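Local coordinates for protein superoxide dismutase (Leishmania major, PDB 4F2N) that catalyses, as an iron-dependent enzyme, the dismutation of superoxide into dioxygen and hydrogen peroxide, at residues W158-P163 against L184-T189; S51-E56 against Y197-E202; L29-E34 against K69-G74; C22-P27 against G79-E84. One frame throughout, in Å; residues are numbered along the deposited sequence.

How the interactions relate
Interactions 3 and 4 lie on the same side of the chain's centre, their centres 13 Å apart, and touch: 29-34 follows 22-27 and bonds to 79-80, so interaction 3 nests along the sequence within interaction 4. Together they lay the irregular N-terminal segment over the C-terminal end of helix 52-71 and the N-terminal start of helix 82-89. Interaction 4 also meets interaction 1, 15 Å away between centres, where Y23 and T25 reach R185 and P186 of the three-stranded C-terminal sheet. Interaction 2, its centre about 26 Å from those of interactions 1 and 3, uses the opposite end of helix 52-71 from interaction 3 and joins the alpha-hairpin and C-terminal domains near the iron, beside the second subunit.

Interaction 1: residues W158-P163 against L184-T189; sequences WLCVDP and LRPIFT
The six-membered ring of W158 lies alongside T189, both pointing the same way. T189 CB stands over the ring face, 3.8 Å from its centroid and 29° off the normal, a CH-pi contact. T189 OG1 lies over the same face toward the rim, while its hydrogen bond goes to T157 O; W158 NE1 hydrogen-bonds T173 OG1. P186 CB reaches the same indole obliquely, 3.7 Å from W158 CE3. This is the antiparallel pairing of strands 155-161 and 185-191 in the three-stranded sheet of the C-terminal domain, interrupted by a classic beta bulge: I187 and F188 both face L159, whose carbonyl O accepts from I187 N at 2.8 Å and, less straight, from F188 N at 3.3 Å. Beyond the bulge, V161 N donates almost linearly (173°) to R185 O at 2.8 Å. At the corner, I187 holds CG1 in the crowded position between N and carbonyl carbon (chi1 73°), so that its tip meets L159 and V161: CD1 crosses L159 CD2 obliquely at 3.8 Å and CG2 rests against V161 CG2. Helix 218-229 covers I187 and V161. R185 extends past P163, whose CB sits over one guanidinium face, 3.8 Å from R185 NE, and R185 NH1 hydrogen-bonds A228 O.

Interaction 2: residues S51-E56 against Y197-E202; sequences SPRQLE and YYKDFE
D200 grips the start of helix 52-71 with both carboxylate oxygens, and here the contact is tightest. Its OD2 accepts from S51 N at 2.8 Å along a nearly straight bond (171°), met from above the carboxylate plane; its OD1 receives S51 OG at 2.7 Å on the syn lone pair. The S51 hydroxyl, held between N and carbonyl carbon by chi1 of 70°, simultaneously accepts from Q54 N at 3.0 Å, so the N-cap oxygen is fixed from two directions. Q54, kinked at its second torsion, runs antiparallel to the K199 side chain, bringing OE1 to 3.3 Å from K199 CB; OE1 also takes a weak bond from D200 N. Its NE2 bonds weakly to the carbonyl of the iron ligand H195. The partly exposed side, at R53 and K199, is looser and purely aliphatic across the segments: R53 CG rests on K199 CE at 3.6 Å, the chains crossing obliquely. Their like charges stay apart, R53 NE lying 4.9 Å from K199 NZ, and both residues form salt bridges to E202 of the second subunit, which probably offsets the repulsion. A serine N-cap held by an aspartate from the short helix 198-201 thus joins the alpha-hairpin and C-terminal domains beside the dimer interface of this iron superoxide dismutase.

Interaction 3: residues L29-E34 against K69-G74; sequences LRYPAE and KLNTLG
Two hydrogen bonds tie the N71 side-chain amide to the backbone of A33, using both of its polar atoms. N71 OD1 accepts from A33 N at 2.8 Å on a lone pair, though the angle at hydrogen is only 137°. N71 ND2 returns a straighter bond (172°) to A33 O at 2.9 Å, which lies in the amide plane. With CG anti to its carbonyl carbon, N71 brings its amide up to the extended loop, and the paired bonds fix its rotation. Apolar contacts flank it: A33 CB meets L70 CD2 at 3.8 Å, and Y31 CE1 lies 4.0 Å from L70 CG. The Y31 ring and the N71 side chain run antiparallel, side by side, the ring and amide planes 67° apart, and the ring carries its hydroxyl to the turn after the helix. There Y31 CZ is only 3.4 Å from G74 CA: the ring packs directly on the G74 backbone, where a side-chain carbon would collide with Y31 CE1. The loop 29-34, with a cis peptide before P32, thereby lies across the end of helix 52-71, while helix 82-89 packs on Y31 and L70 and helix 96-113 on A33.

Interaction 4: residues C22-P27 against G79-E84; sequences CYHTLP and GKTIEE
A carboxylate from the first turn of helix 82-89, in the alpha-hairpin domain, binds consecutive backbone amides of the N-terminal chain. E83 takes CG anti to its carbonyl carbon and extends outward, so that both oxygens present syn lone pairs to the loop: OE1 accepts from T25 N at 2.8 Å and OE2 from L26 N at 2.7 Å, with hydrogen angles of 160° and 166°. This bidentate pair of bonds fixes the carboxylate's rotation, and the two N-H donors would be expected to stabilise its charged form. A water donates to E83 OE1 and bonds T25 OG1 at 2.6 Å. T25 and the E83 chain pack on F106 of helix 96-113. T81, the N-cap, holds OG1 in the crowded position between N and carbonyl carbon to accept from E84 N at 3.1 Å, which places CG2, anti to the carbonyl carbon, against the H24 ring. That CG2 lies above the centre of the H24 ring, 4.0 Å from the centroid and 11° off the normal, in a CH-pi contact.

Interaction 1: residues W158-P163 against L184-T189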
loop_
_atom_site.group_PDB
_atom_site.type_symbol
_atom_site.label_atom_id
_atom_site.label_comp_id
_atom_site.label_asym_id
_atom_site.label_seq_id
_atom_site.Cartn_x
_atom_site.Cartn_y
_atom_site.Cartn_z
ATOM N N TRP B 158 -8.654 12.737 -2.083
ATOM C CA TRP B 158 -10.012 13.213 -1.823
ATOM C C TRP B 158 -10.202 14.611 -2.285
ATOM O O TRP B 158 -9.285 15.438 -2.190
ATOM C CB TRP B 158 -10.217 13.263 -0.304
ATOM C CG TRP B 158 -10.027 11.943 0.396
ATOM C CD1 TRP B 158 -8.843 11.419 0.938
ATOM C CD2 TRP B 158 -11.060 10.944 0.699
ATOM N NE1 TRP B 158 -9.075 10.202 1.512
ATOM C CE2 TRP B 158 -10.370 9.844 1.401
ATOM C CE3 TRP B 158 -12.440 10.848 0.460
ATOM C CZ2 TRP B 158 -11.047 8.705 1.853
ATOM C CZ3 TRP B 158 -13.121 9.686 0.902
ATOM C CH2 TRP B 158 -12.429 8.643 1.606
ATOM N N LEU B 159 -11.411 14.911 -2.734
ATOM C CA LEU B 159 -11.895 16.303 -2.812
ATOM C C LEU B 159 -12.930 16.459 -1.702
ATOM O O LEU B 159 -13.904 15.700 -1.638
ATOM C CB LEU B 159 -12.527 16.595 -4.190
ATOM C CG LEU B 159 -13.115 18.003 -4.431
ATOM C CD1 LEU B 159 -12.037 19.076 -4.372
ATOM C CD2 LEU B 159 -13.785 18.018 -5.805
ATOM N N CYS B 160 -12.698 17.412 -0.814
ATOM C CA CYS B 160 -13.571 17.650 0.329
ATOM C C CYS B 160 -14.058 19.081 0.408
ATOM O O CYS B 160 -13.418 20.022 -0.106
ATOM C CB CYS B 160 -12.881 17.318 1.665
ATOM S SG CYS B 160 -12.306 15.618 1.847
ATOM N N VAL B 161 -15.185 19.234 1.094
ATOM C CA VAL B 161 -15.689 20.530 1.497
ATOM C C VAL B 161 -15.289 20.696 2.976
ATOM O O VAL B 161 -15.469 19.780 3.828
ATOM C CB VAL B 161 -17.236 20.580 1.385
ATOM C CG1 VAL B 161 -17.814 21.728 2.202
ATOM C CG2 VAL B 161 -17.695 20.614 -0.076
ATOM N N ASP B 162 -14.734 21.852 3.299
ATOM C CA ASP B 162 -14.552 22.226 4.704
ATOM C C ASP B 162 -15.843 22.959 5.120
ATOM O O ASP B 162 -16.129 24.033 4.580
ATOM C CB ASP B 162 -13.312 23.140 4.857
ATOM C CG ASP B 162 -13.081 23.607 6.296
ATOM O OD1 ASP B 162 -14.060 23.874 7.030
ATOM O OD2 ASP B 162 -11.906 23.772 6.681
ATOM N N PRO B 163 -16.627 22.383 6.068
ATOM C CA PRO B 163 -17.952 22.966 6.296
ATOM C C PRO B 163 -17.895 24.334 6.980
ATOM O O PRO B 163 -18.853 25.125 6.868
ATOM C CB PRO B 163 -18.638 21.942 7.207
ATOM C CG PRO B 163 -17.515 21.286 7.965
ATOM C CD PRO B 163 -16.385 21.211 6.942
ATOM N N LEU B 184 -13.740 17.078 7.846
ATOM C CA LEU B 184 -13.974 17.444 6.435
ATOM C C LEU B 184 -15.119 16.596 5.873
ATOM O O LEU B 184 -15.418 15.538 6.413
ATOM C CB LEU B 184 -12.699 17.277 5.592
ATOM C CG LEU B 184 -11.563 18.280 5.935
ATOM C CD1 LEU B 184 -10.379 18.056 5.001
ATOM C CD2 LEU B 184 -11.998 19.740 5.842
ATOM N N ARG B 185 -15.717 17.049 4.772
ATOM C CA ARG B 185 -16.841 16.364 4.162
ATOM C C ARG B 185 -16.478 15.987 2.754
ATOM O O ARG B 185 -16.461 16.848 1.885
ATOM C CB ARG B 185 -18.074 17.284 4.172
ATOM C CG ARG B 185 -18.611 17.503 5.574
ATOM C CD ARG B 185 -19.810 18.465 5.602
ATOM N NE ARG B 185 -20.379 18.583 6.946
ATOM C CZ ARG B 185 -21.489 19.272 7.262
ATOM N NH1 ARG B 185 -22.165 19.949 6.360
ATOM N NH2 ARG B 185 -21.906 19.305 8.514
ATOM N N PRO B 186 -16.140 14.710 2.539
ATOM C CA PRO B 186 -15.756 14.207 1.219
ATOM C C PRO B 186 -16.876 14.388 0.214
ATOM O O PRO B 186 -18.050 14.208 0.562
ATOM C CB PRO B 186 -15.489 12.696 1.481
ATOM C CG PRO B 186 -15.119 12.648 2.944
ATOM C CD PRO B 186 -16.066 13.648 3.574
ATOM N N ILE B 187 -16.514 14.744 -1.025
ATOM C CA ILE B 187 -17.460 14.777 -2.133
ATOM C C ILE B 187 -16.988 13.928 -3.304
ATOM O O ILE B 187 -17.785 13.599 -4.181
ATOM C CB ILE B 187 -17.863 16.226 -2.579
ATOM C CG1 ILE B 187 -16.719 16.912 -3.337
ATOM C CG2 ILE B 187 -18.324 17.057 -1.374
ATOM C CD1 ILE B 187 -17.060 18.300 -3.869
ATOM N N PHE B 188 -15.700 13.556 -3.302
ATOM C CA PHE B 188 -15.116 12.689 -4.340
ATOM C C PHE B 188 -13.856 12.019 -3.802
ATOM O O PHE B 188 -13.136 12.615 -2.974
ATOM C CB PHE B 188 -14.765 13.492 -5.588
ATOM C CG PHE B 188 -14.125 12.639 -6.667
ATOM C CD1 PHE B 188 -14.860 11.609 -7.267
ATOM C CD2 PHE B 188 -12.778 12.798 -7.016
ATOM C CE1 PHE B 188 -14.287 10.776 -8.220
ATOM C CE2 PHE B 188 -12.201 11.983 -8.000
ATOM C CZ PHE B 188 -12.961 10.965 -8.592
ATOM N N THR B 189 -13.620 10.777 -4.200
ATOM C CA THR B 189 -12.368 10.084 -3.844
ATOM C C THR B 189 -11.820 9.246 -4.990
ATOM O O THR B 189 -12.587 8.778 -5.846
ATOM C CB THR B 189 -12.518 9.203 -2.565
ATOM O OG1 THR B 189 -11.216 8.906 -2.043
ATOM C CG2 THR B 189 -13.197 7.863 -2.859
#

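Interaction 2: residues S51-E56 against Y197-E202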
loop_
_atom_site.group_PDB
_atom_site.type_symbol
_atom_site.label_atom_id
_atom_site.label_comp_id
_atom_site.label_asym_id
_atom_site.label_seq_id
_atom_site.Cartn_x
_atom_site.Cartn_y
_atom_site.Cartn_z
ATOM N N SER B 51 -11.627 -2.849 -16.258
ATOM C CA SER B 51 -12.057 -4.116 -16.844
ATOM C C SER B 51 -12.971 -4.884 -15.881
ATOM O O SER B 51 -12.959 -4.626 -14.676
ATOM C CB SER B 51 -10.834 -4.978 -17.150
ATOM O OG SER B 51 -10.261 -5.428 -15.924
ATOM N N PRO B 52 -13.759 -5.846 -16.413
ATOM C CA PRO B 52 -14.559 -6.715 -15.550
ATOM C C PRO B 52 -13.726 -7.373 -14.442
ATOM O O PRO B 52 -14.124 -7.320 -13.259
ATOM C CB PRO B 52 -15.136 -7.757 -16.544
ATOM C CG PRO B 52 -15.283 -6.958 -17.815
ATOM C CD PRO B 52 -14.079 -6.051 -17.852
ATOM N N ARG B 53 -12.563 -7.932 -14.795
ATOM C CA ARG B 53 -11.740 -8.601 -13.781
ATOM C C ARG B 53 -11.196 -7.605 -12.747
ATOM O O ARG B 53 -11.178 -7.918 -11.557
ATOM C CB ARG B 53 -10.630 -9.462 -14.407
ATOM C CG ARG B 53 -9.687 -10.124 -13.399
ATOM C CD ARG B 53 -10.445 -11.021 -12.424
ATOM N NE ARG B 53 -9.588 -12.014 -11.776
ATOM C CZ ARG B 53 -10.047 -12.996 -11.006
ATOM N NH1 ARG B 53 -11.358 -13.130 -10.811
ATOM N NH2 ARG B 53 -9.209 -13.876 -10.470
ATOM N N GLN B 54 -10.786 -6.411 -13.174
ATOM C CA GLN B 54 -10.309 -5.398 -12.190
ATOM C C GLN B 54 -11.403 -5.071 -11.183
ATOM O O GLN B 54 -11.141 -4.969 -9.958
ATOM C CB GLN B 54 -9.843 -4.119 -12.906
ATOM C CG GLN B 54 -9.467 -2.953 -12.009
ATOM C CD GLN B 54 -8.157 -3.190 -11.263
ATOM O OE1 GLN B 54 -7.073 -2.811 -11.736
ATOM N NE2 GLN B 54 -8.246 -3.842 -10.108
ATOM N N LEU B 55 -12.631 -4.905 -11.666
ATOM C CA LEU B 55 -13.736 -4.565 -10.748
ATOM C C LEU B 55 -14.094 -5.753 -9.869
ATOM O O LEU B 55 -14.395 -5.585 -8.680
ATOM C CB LEU B 55 -14.992 -4.087 -11.500
ATOM C CG LEU B 55 -16.200 -3.748 -10.615
ATOM C CD1 LEU B 55 -15.864 -2.618 -9.635
ATOM C CD2 LEU B 55 -17.393 -3.356 -11.466
ATOM N N GLU B 56 -14.071 -6.946 -10.456
ATOM C CA GLU B 56 -14.408 -8.170 -9.712
ATOM C C GLU B 56 -13.453 -8.370 -8.523
ATOM O O GLU B 56 -13.895 -8.642 -7.391
ATOM C CB GLU B 56 -14.378 -9.399 -10.624
ATOM C CG GLU B 56 -14.667 -10.692 -9.888
ATOM C CD GLU B 56 -14.643 -11.926 -10.760
ATOM O OE1 GLU B 56 -13.919 -11.984 -11.793
ATOM O OE2 GLU B 56 -15.358 -12.872 -10.381
ATOM N N TYR B 197 -5.771 -0.323 -9.256
ATOM C CA TYR B 197 -5.444 -0.137 -10.684
ATOM C C TYR B 197 -4.461 -1.144 -11.234
ATOM O O TYR B 197 -4.162 -1.082 -12.426
ATOM C CB TYR B 197 -4.863 1.282 -10.918
ATOM C CG TYR B 197 -3.618 1.584 -10.086
ATOM C CD1 TYR B 197 -2.331 1.257 -10.549
ATOM C CD2 TYR B 197 -3.727 2.181 -8.832
ATOM C CE1 TYR B 197 -1.195 1.528 -9.754
ATOM C CE2 TYR B 197 -2.613 2.462 -8.059
ATOM C CZ TYR B 197 -1.357 2.116 -8.516
ATOM O OH TYR B 197 -0.247 2.384 -7.755
ATOM N N TYR B 198 -3.915 -2.042 -10.405
ATOM C CA TYR B 198 -2.777 -2.853 -10.889
ATOM C C TYR B 198 -3.150 -3.855 -11.982
ATOM O O TYR B 198 -2.315 -4.182 -12.835
ATOM C CB TYR B 198 -2.013 -3.574 -9.769
ATOM C CG TYR B 198 -0.514 -3.589 -10.018
ATOM C CD1 TYR B 198 0.267 -2.489 -9.689
ATOM C CD2 TYR B 198 0.104 -4.680 -10.627
ATOM C CE1 TYR B 198 1.642 -2.481 -9.922
ATOM C CE2 TYR B 198 1.473 -4.683 -10.899
ATOM C CZ TYR B 198 2.237 -3.585 -10.534
ATOM O OH TYR B 198 3.598 -3.579 -10.780
ATOM N N LYS B 199 -4.372 -4.369 -11.914
ATOM C CA LYS B 199 -4.823 -5.343 -12.927
ATOM C C LYS B 199 -4.807 -4.729 -14.322
ATOM O O LYS B 199 -4.369 -5.366 -15.272
ATOM C CB LYS B 199 -6.210 -5.909 -12.579
ATOM C CG LYS B 199 -6.749 -6.946 -13.572
ATOM C CD LYS B 199 -5.963 -8.246 -13.458
ATOM C CE LYS B 199 -6.359 -9.232 -14.547
ATOM N NZ LYS B 199 -5.666 -10.522 -14.279
ATOM N N ASP B 200 -5.285 -3.497 -14.467
ATOM C CA ASP B 200 -5.383 -2.896 -15.815
ATOM C C ASP B 200 -4.208 -1.994 -16.184
ATOM O O ASP B 200 -3.871 -1.877 -17.370
ATOM C CB ASP B 200 -6.663 -2.070 -15.937
ATOM C CG ASP B 200 -7.931 -2.897 -15.735
ATOM O OD1 ASP B 200 -7.891 -4.139 -15.880
ATOM O OD2 ASP B 200 -8.989 -2.280 -15.468
ATOM N N PHE B 201 -3.610 -1.343 -15.175
ATOM C CA PHE B 201 -2.601 -0.315 -15.418
ATOM C C PHE B 201 -1.218 -0.688 -14.884
ATOM O O PHE B 201 -0.265 0.099 -15.037
ATOM C CB PHE B 201 -3.032 1.016 -14.781
ATOM C CG PHE B 201 -4.202 1.658 -15.467
ATOM C CD1 PHE B 201 -3.995 2.483 -16.571
ATOM C CD2 PHE B 201 -5.511 1.396 -15.048
ATOM C CE1 PHE B 201 -5.085 3.065 -17.223
ATOM C CE2 PHE B 201 -6.603 1.972 -15.700
ATOM C CZ PHE B 201 -6.389 2.815 -16.770
ATOM N N GLU B 202 -1.115 -1.859 -14.257
ATOM C CA GLU B 202 0.141 -2.266 -13.609
ATOM C C GLU B 202 0.706 -1.094 -12.767
ATOM O O GLU B 202 -0.028 -0.504 -11.958
ATOM C CB GLU B 202 1.135 -2.819 -14.668
ATOM C CG GLU B 202 0.508 -3.956 -15.497
ATOM C CD GLU B 202 1.373 -4.450 -16.660
ATOM O OE1 GLU B 202 2.057 -3.634 -17.330
ATOM O OE2 GLU B 202 1.365 -5.668 -16.924
#

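Interaction 3: residues L29-E34 against K69-G74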
loop_
_atom_site.group_PDB
_atom_site.type_symbol
_atom_site.label_atom_id
_atom_site.label_comp_id
_atom_site.label_asym_id
_atom_site.label_seq_id
_atom_site.Cartn_x
_atom_site.Cartn_y
_atom_site.Cartn_z
ATOM N N LEU B 29 -25.257 4.000 4.786
ATOM C CA LEU B 29 -24.233 2.961 5.046
ATOM C C LEU B 29 -24.154 2.570 6.518
ATOM O O LEU B 29 -23.610 3.299 7.343
ATOM C CB LEU B 29 -22.843 3.341 4.489
ATOM C CG LEU B 29 -21.878 2.152 4.308
ATOM C CD1 LEU B 29 -22.287 1.318 3.103
ATOM C CD2 LEU B 29 -20.438 2.624 4.148
ATOM N N ARG B 30 -24.676 1.387 6.843
ATOM C CA ARG B 30 -24.918 1.032 8.251
ATOM C C ARG B 30 -24.331 -0.306 8.653
ATOM O O ARG B 30 -23.881 -1.065 7.809
ATOM C CB ARG B 30 -26.416 1.093 8.585
ATOM C CG ARG B 30 -27.014 2.454 8.246
ATOM C CD ARG B 30 -28.150 2.884 9.144
ATOM N NE ARG B 30 -28.282 4.335 9.036
ATOM C CZ ARG B 30 -28.388 5.174 10.060
ATOM N NH1 ARG B 30 -28.412 4.718 11.314
ATOM N NH2 ARG B 30 -28.494 6.477 9.818
ATOM N N TYR B 31 -24.289 -0.551 9.959
ATOM C CA TYR B 31 -23.880 -1.842 10.535
ATOM C C TYR B 31 -25.142 -2.652 10.950
ATOM O O TYR B 31 -26.076 -2.057 11.439
ATOM C CB TYR B 31 -22.975 -1.592 11.748
ATOM C CG TYR B 31 -22.316 -2.846 12.252
ATOM C CD1 TYR B 31 -21.075 -3.258 11.744
ATOM C CD2 TYR B 31 -22.947 -3.651 13.211
ATOM C CE1 TYR B 31 -20.486 -4.427 12.191
ATOM C CE2 TYR B 31 -22.355 -4.816 13.664
ATOM C CZ TYR B 31 -21.136 -5.202 13.142
ATOM O OH TYR B 31 -20.552 -6.358 13.595
ATOM N N PRO B 32 -25.169 -4.003 10.768
ATOM C CA PRO B 32 -24.123 -4.876 10.218
ATOM C C PRO B 32 -23.779 -4.492 8.787
ATOM O O PRO B 32 -24.673 -4.122 8.013
ATOM C CB PRO B 32 -24.758 -6.283 10.274
ATOM C CG PRO B 32 -25.863 -6.190 11.281
ATOM C CD PRO B 32 -26.377 -4.778 11.147
ATOM N N ALA B 33 -22.496 -4.556 8.455
ATOM C CA ALA B 33 -22.003 -4.145 7.148
ATOM C C ALA B 33 -22.541 -5.052 6.032
ATOM O O ALA B 33 -22.722 -6.259 6.251
ATOM C CB ALA B 33 -20.481 -4.160 7.159
ATOM N N GLU B 34 -22.786 -4.474 4.856
ATOM C CA GLU B 34 -23.116 -5.235 3.644
ATOM C C GLU B 34 -22.371 -4.644 2.459
ATOM O O GLU B 34 -22.244 -3.413 2.363
ATOM C CB GLU B 34 -24.608 -5.131 3.305
ATOM C CG GLU B 34 -25.595 -5.779 4.246
ATOM C CD GLU B 34 -27.014 -5.667 3.695
ATOM O OE1 GLU B 34 -27.339 -6.394 2.719
ATOM O OE2 GLU B 34 -27.805 -4.857 4.223
ATOM N N LYS B 69 -14.835 -8.983 7.594
ATOM C CA LYS B 69 -14.027 -8.836 8.814
ATOM C C LYS B 69 -14.703 -7.898 9.800
ATOM O O LYS B 69 -14.798 -8.200 11.007
ATOM C CB LYS B 69 -12.611 -8.368 8.461
ATOM C CG LYS B 69 -11.663 -8.237 9.649
ATOM C CD LYS B 69 -11.364 -9.569 10.276
ATOM C CE LYS B 69 -10.318 -9.392 11.360
ATOM N NZ LYS B 69 -9.687 -10.706 11.643
ATOM N N LEU B 70 -15.215 -6.772 9.299
ATOM C CA LEU B 70 -15.908 -5.803 10.152
ATOM C C LEU B 70 -17.085 -6.452 10.920
ATOM O O LEU B 70 -17.276 -6.182 12.102
ATOM C CB LEU B 70 -16.416 -4.608 9.318
ATOM C CG LEU B 70 -17.209 -3.517 10.018
ATOM C CD1 LEU B 70 -16.395 -2.915 11.152
ATOM C CD2 LEU B 70 -17.598 -2.446 9.006
ATOM N N ASN B 71 -17.842 -7.315 10.250
ATOM C CA ASN B 71 -18.945 -8.036 10.897
ATOM C C ASN B 71 -18.555 -8.990 12.031
ATOM O O ASN B 71 -19.409 -9.369 12.810
ATOM C CB ASN B 71 -19.834 -8.727 9.856
ATOM C CG ASN B 71 -20.672 -7.725 9.085
ATOM O OD1 ASN B 71 -21.009 -6.678 9.625
ATOM N ND2 ASN B 71 -20.974 -8.008 7.828
ATOM N N THR B 72 -17.274 -9.357 12.128
ATOM C CA THR B 72 -16.768 -10.135 13.283
ATOM C C THR B 72 -16.341 -9.249 14.460
ATOM O O THR B 72 -15.995 -9.763 15.528
ATOM C CB THR B 72 -15.555 -11.027 12.914
ATOM O OG1 THR B 72 -14.421 -10.208 12.582
ATOM C CG2 THR B 72 -15.887 -11.935 11.730
ATOM N N LEU B 73 -16.337 -7.936 14.261
ATOM C CA LEU B 73 -15.813 -6.988 15.254
ATOM C C LEU B 73 -16.818 -5.970 15.793
ATOM O O LEU B 73 -16.618 -5.403 16.867
ATOM C CB LEU B 73 -14.665 -6.187 14.643
ATOM C CG LEU B 73 -13.513 -7.020 14.086
ATOM C CD1 LEU B 73 -12.680 -6.173 13.142
ATOM C CD2 LEU B 73 -12.684 -7.602 15.224
ATOM N N GLY B 74 -17.878 -5.694 15.042
ATOM C CA GLY B 74 -18.702 -4.535 15.374
ATOM C C GLY B 74 -19.855 -4.765 16.320
ATOM O O GLY B 74 -20.736 -3.911 16.426
#

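Interaction 4: residues C22-P27 against G79-E84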
loop_
_atom_site.group_PDB
_atom_site.type_symbol
_atom_site.label_atom_id
_atom_site.label_comp_id
_atom_site.label_asym_id
_atom_site.label_seq_id
_atom_site.Cartn_x
_atom_site.Cartn_y
_atom_site.Cartn_z
ATOM N N CYS B 22 -26.442 14.181 13.438
ATOM C CA CYS B 22 -25.484 15.038 12.764
ATOM C C CYS B 22 -25.338 14.587 11.315
ATOM O O CYS B 22 -25.882 13.553 10.916
ATOM C CB CYS B 22 -24.132 15.037 13.476
ATOM S SG CYS B 22 -23.407 13.400 13.634
ATOM N N TYR B 23 -24.651 15.402 10.525
ATOM C CA TYR B 23 -24.435 15.136 9.114
ATOM C C TYR B 23 -23.607 13.846 8.965
ATOM O O TYR B 23 -22.613 13.665 9.661
ATOM C CB TYR B 23 -23.681 16.334 8.525
ATOM C CG TYR B 23 -23.254 16.180 7.084
ATOM C CD1 TYR B 23 -24.006 16.750 6.061
ATOM C CD2 TYR B 23 -22.102 15.466 6.748
ATOM C CE1 TYR B 23 -23.632 16.601 4.733
ATOM C CE2 TYR B 23 -21.704 15.318 5.423
ATOM C CZ TYR B 23 -22.472 15.881 4.425
ATOM O OH TYR B 23 -22.084 15.756 3.115
ATOM N N HIS B 24 -24.001 12.954 8.052
ATOM C CA HIS B 24 -23.137 11.828 7.677
ATOM C C HIS B 24 -22.908 11.892 6.206
ATOM O O HIS B 24 -23.800 12.321 5.450
ATOM C CB HIS B 24 -23.766 10.479 8.044
ATOM C CG HIS B 24 -23.981 10.290 9.526
ATOM N ND1 HIS B 24 -25.115 10.651 10.136
ATOM C CD2 HIS B 24 -23.153 9.760 10.523
ATOM C CE1 HIS B 24 -25.026 10.379 11.457
ATOM N NE2 HIS B 24 -23.837 9.821 11.686
ATOM N N THR B 25 -21.721 11.463 5.775
ATOM C CA THR B 25 -21.412 11.455 4.350
ATOM C C THR B 25 -22.257 10.399 3.605
ATOM O O THR B 25 -22.784 10.677 2.506
ATOM C CB THR B 25 -19.902 11.233 4.122
ATOM O OG1 THR B 25 -19.195 12.382 4.594
ATOM C CG2 THR B 25 -19.592 11.077 2.649
ATOM N N LEU B 26 -22.351 9.197 4.187
ATOM C CA LEU B 26 -23.231 8.130 3.645
ATOM C C LEU B 26 -24.193 7.630 4.725
ATOM O O LEU B 26 -23.953 6.564 5.317
ATOM C CB LEU B 26 -22.384 6.941 3.143
ATOM C CG LEU B 26 -21.419 7.208 1.980
ATOM C CD1 LEU B 26 -20.608 5.946 1.659
ATOM C CD2 LEU B 26 -22.188 7.737 0.772
ATOM N N PRO B 27 -25.288 8.372 4.981
ATOM C CA PRO B 27 -26.152 7.958 6.098
ATOM C C PRO B 27 -26.819 6.597 5.914
ATOM O O PRO B 27 -27.189 5.977 6.903
ATOM C CB PRO B 27 -27.235 9.054 6.163
ATOM C CG PRO B 27 -27.118 9.810 4.893
ATOM C CD PRO B 27 -25.736 9.632 4.353
ATOM N N GLY B 79 -27.610 -1.036 13.799
ATOM C CA GLY B 79 -28.487 0.103 13.526
ATOM C C GLY B 79 -27.736 1.425 13.313
ATOM O O GLY B 79 -28.323 2.424 12.897
ATOM N N LYS B 80 -26.451 1.449 13.628
ATOM C CA LYS B 80 -25.681 2.693 13.533
ATOM C C LYS B 80 -24.957 2.800 12.208
ATOM O O LYS B 80 -24.749 1.778 11.545
ATOM C CB LYS B 80 -24.682 2.777 14.686
ATOM C CG LYS B 80 -25.350 2.992 16.039
ATOM C CD LYS B 80 -24.390 2.574 17.147
ATOM C CE LYS B 80 -24.773 3.144 18.517
ATOM N NZ LYS B 80 -26.239 3.382 18.627
ATOM N N THR B 81 -24.578 4.019 11.819
ATOM C CA THR B 81 -23.760 4.217 10.606
ATOM C C THR B 81 -22.348 3.669 10.767
ATOM O O THR B 81 -21.772 3.628 11.877
ATOM C CB THR B 81 -23.636 5.705 10.182
ATOM O OG1 THR B 81 -23.022 6.456 11.243
ATOM C CG2 THR B 81 -25.032 6.301 9.880
ATOM N N ILE B 82 -21.791 3.257 9.647
ATOM C CA ILE B 82 -20.378 2.903 9.583
ATOM C C ILE B 82 -19.507 4.082 10.031
ATOM O O ILE B 82 -18.532 3.887 10.745
ATOM C CB ILE B 82 -20.000 2.421 8.169
ATOM C CG1 ILE B 82 -20.853 1.183 7.771
ATOM C CG2 ILE B 82 -18.501 2.116 8.063
ATOM C CD1 ILE B 82 -20.706 -0.020 8.686
ATOM N N GLU B 83 -19.880 5.307 9.651
ATOM C CA GLU B 83 -19.128 6.493 10.087
ATOM C C GLU B 83 -19.065 6.640 11.610
ATOM O O GLU B 83 -18.074 7.110 12.181
ATOM C CB GLU B 83 -19.760 7.735 9.488
ATOM C CG GLU B 83 -19.419 7.856 8.024
ATOM C CD GLU B 83 -20.320 8.834 7.306
ATOM O OE1 GLU B 83 -20.131 10.042 7.536
ATOM O OE2 GLU B 83 -21.185 8.387 6.511
ATOM N N GLU B 84 -20.123 6.229 12.285
ATOM C CA GLU B 84 -20.098 6.243 13.742
ATOM C C GLU B 84 -18.993 5.302 14.271
ATOM O O GLU B 84 -18.282 5.633 15.229
ATOM C CB GLU B 84 -21.477 5.873 14.295
ATOM C CG GLU B 84 -21.570 5.923 15.800
ATOM C CD GLU B 84 -22.997 6.110 16.313
ATOM O OE1 GLU B 84 -23.907 6.531 15.546
ATOM O OE2 GLU B 84 -23.206 5.829 17.510
HETATM O O HOH W 1 -19.353 13.161 7.082
#